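Local atomic coordinates of hypothetical protein yfcE (Escherichia coli, PDB entry 1SU1), a protein that is of unknown function but belongs to the calcineurin-like phosphoesterase superfamily and carries two zinc ions at one edge of a beta-sandwich-like core. Residues 62-65 / 66-69. Numbering follows the deposited sequence.
Sequences VLNH and GPRN. With SO4 (sulfate ion), chain G.
Asn69 ND2 donates to His65 O over 2.9 Å, a nearly straight bond (168° at the hydrogen) that lies in the carbonyl plane. The same nitrogen donates to sulfate O4 at 3.0 Å, so both amide hydrogens of Asn69 are spent, one on the backbone and one on the anion. In return, His65 ND1 reaches Asn69 O at 3.2 Å; this bond is more bent, at 142°, and approaches from above the carbonyl plane. The two bonds tie His65 to Asn69 across the type I turn from Gly66 to Asn69, which has its own backbone bond from Asn69 N to Gly66 O (2.9 Å).

His65 holds its CG between its backbone N and carbonyl carbon (chi1 63°), which folds the imidazole back over Gly66 N and directs ND1 forward to the turn. Its other nitrogen, NE2, is hydrogen-bonded to Tyr75 OH of the second subunit, so both ring nitrogens have partners. Gly66 N is taken by Asn64 OD1 at 3.1 Å; the line is straight at hydrogen, but the donor stands well above the amide plane. Asn64 O accepts from the zinc ligand His35 ND1.

Arg68 NH2 lies close to sulfate O3, and Asn97, another zinc ligand, also donates to the sulfate. The loop following strand 55-58 thus fixes the Asn69 amide through His65 O and points its second N-H at an oxyanion beside the zinc site, an arrangement consistent with a pocket suited to tetrahedral anions.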
ATOM      1  N   VAL A  62       5.673 -16.545   5.581  1.00 19.03           N
ATOM      2  CA  VAL A  62       6.958 -17.204   5.565  1.00 21.32           C
ATOM      3  C   VAL A  62       7.729 -17.335   6.886  1.00 23.57           C
ATOM      4  O   VAL A  62       7.986 -18.452   7.334  1.00 21.84           O
ATOM      5  CB  VAL A  62       7.842 -16.500   4.513  1.00 19.58           C
ATOM      6  CG1 VAL A  62       9.111 -17.288   4.259  1.00 18.50           C
ATOM      7  CG2 VAL A  62       7.048 -16.320   3.215  1.00 18.16           C
ATOM      8  N   LEU A  63       8.088 -16.212   7.509  1.00 21.24           N
ATOM      9  CA  LEU A  63       8.881 -16.242   8.738  1.00 20.06           C
ATOM     10  C   LEU A  63       8.204 -15.976  10.075  1.00 23.39           C
ATOM     11  O   LEU A  63       8.572 -16.572  11.095  1.00 24.47           O
ATOM     12  CB  LEU A  63      10.052 -15.276   8.600  1.00 18.63           C
ATOM     13  CG  LEU A  63      10.859 -15.416   7.310  1.00 21.43           C
ATOM     14  CD1 LEU A  63      11.896 -14.311   7.235  1.00 17.17           C
ATOM     15  CD2 LEU A  63      11.526 -16.794   7.270  1.00 22.67           C
ATOM     16  N   ASN A  64       7.228 -15.075  10.090  1.00 24.72           N
ATOM     17  CA  ASN A  64       6.540 -14.726  11.331  1.00 22.58           C
ATOM     18  C   ASN A  64       5.508 -15.782  11.741  1.00 23.41           C
ATOM     19  O   ASN A  64       4.723 -16.261  10.916  1.00 23.13           O
ATOM     20  CB  ASN A  64       5.908 -13.331  11.160  1.00 26.89           C
ATOM     21  CG  ASN A  64       4.955 -12.955  12.271  1.00 26.09           C
ATOM     22  OD1 ASN A  64       5.217 -13.175  13.456  1.00 27.70           O
ATOM     23  ND2 ASN A  64       3.840 -12.354  11.889  1.00 35.10           N
ATOM     24  N   HIS A  65       5.529 -16.159  13.018  1.00 22.85           N
ATOM     25  CA  HIS A  65       4.593 -17.157  13.523  1.00 23.91           C
ATOM     26  C   HIS A  65       3.159 -16.636  13.525  1.00 26.57           C
ATOM     27  O   HIS A  65       2.209 -17.411  13.394  1.00 27.15           O
ATOM     28  CB  HIS A  65       4.991 -17.595  14.941  1.00 18.03           C
ATOM     29  CG  HIS A  65       4.943 -16.498  15.959  1.00 13.86           C
ATOM     30  ND1 HIS A  65       3.838 -16.262  16.750  1.00 16.26           N
ATOM     31  CD2 HIS A  65       5.864 -15.570  16.319  1.00 13.66           C
ATOM     32  CE1 HIS A  65       4.079 -15.241  17.552  1.00 12.72           C
ATOM     33  NE2 HIS A  65       5.302 -14.801  17.312  1.00 11.85           N
ATOM     34  N   GLY A  66       3.013 -15.321  13.656  1.00 28.94           N
ATOM     35  CA  GLY A  66       1.691 -14.732  13.695  1.00 31.57           C
ATOM     36  C   GLY A  66       1.312 -14.477  15.141  1.00 34.08           C
ATOM     37  O   GLY A  66       1.330 -15.403  15.947  1.00 33.42           O
ATOM     38  N   PRO A  67       0.970 -13.230  15.507  1.00 36.08           N
ATOM     39  CA  PRO A  67       0.595 -12.889  16.882  1.00 36.82           C
ATOM     40  C   PRO A  67      -0.544 -13.735  17.451  1.00 38.05           C
ATOM     41  O   PRO A  67      -0.649 -13.900  18.666  1.00 38.42           O
ATOM     42  CB  PRO A  67       0.218 -11.408  16.780  1.00 37.41           C
ATOM     43  CG  PRO A  67       1.072 -10.919  15.658  1.00 36.79           C
ATOM     44  CD  PRO A  67       0.933 -12.032  14.649  1.00 36.17           C
ATOM     45  N   ARG A  68      -1.399 -14.259  16.576  1.00 39.60           N
ATOM     46  CA  ARG A  68      -2.530 -15.076  17.012  1.00 42.66           C
ATOM     47  C   ARG A  68      -2.151 -16.540  17.254  1.00 41.77           C
ATOM     48  O   ARG A  68      -2.862 -17.259  17.951  1.00 41.72           O
ATOM     49  CB  ARG A  68      -3.656 -15.023  15.968  1.00 47.30           C
ATOM     50  CG  ARG A  68      -4.434 -13.711  15.907  1.00 55.59           C
ATOM     51  CD  ARG A  68      -5.480 -13.748  14.788  1.00 60.61           C
ATOM     52  NE  ARG A  68      -4.885 -13.607  13.458  1.00 66.46           N
ATOM     53  CZ  ARG A  68      -5.523 -13.858  12.316  1.00 68.13           C
ATOM     54  NH1 ARG A  68      -6.781 -14.275  12.332  1.00 69.28           N
ATOM     55  NH2 ARG A  68      -4.909 -13.672  11.156  1.00 69.85           N
ATOM     56  N   ASN A  69      -1.028 -16.970  16.687  1.00 40.11           N
ATOM     57  CA  ASN A  69      -0.583 -18.361  16.808  1.00 39.08           C
ATOM     58  C   ASN A  69       0.518 -18.638  17.825  1.00 36.89           C
ATOM     59  O   ASN A  69       1.337 -17.771  18.144  1.00 37.53           O
ATOM     60  CB  ASN A  69      -0.088 -18.875  15.451  1.00 39.00           C
ATOM     61  CG  ASN A  69      -1.093 -18.671  14.346  1.00 43.80           C
ATOM     62  OD1 ASN A  69      -2.253 -19.064  14.468  1.00 48.48           O
ATOM     63  ND2 ASN A  69      -0.653 -18.057  13.251  1.00 42.97           N
TER
HETATM   64  S   SO4 G 501      -2.872 -16.546   9.986  1.00 58.35           S
HETATM   65  O1  SO4 G 501      -4.119 -16.952   9.314  1.00 57.45           O
HETATM   66  O2  SO4 G 501      -1.825 -16.405   8.979  1.00 57.05           O
HETATM   67  O3  SO4 G 501      -3.009 -15.235  10.663  1.00 60.44           O
HETATM   68  O4  SO4 G 501      -2.484 -17.582  10.971  1.00 56.41           O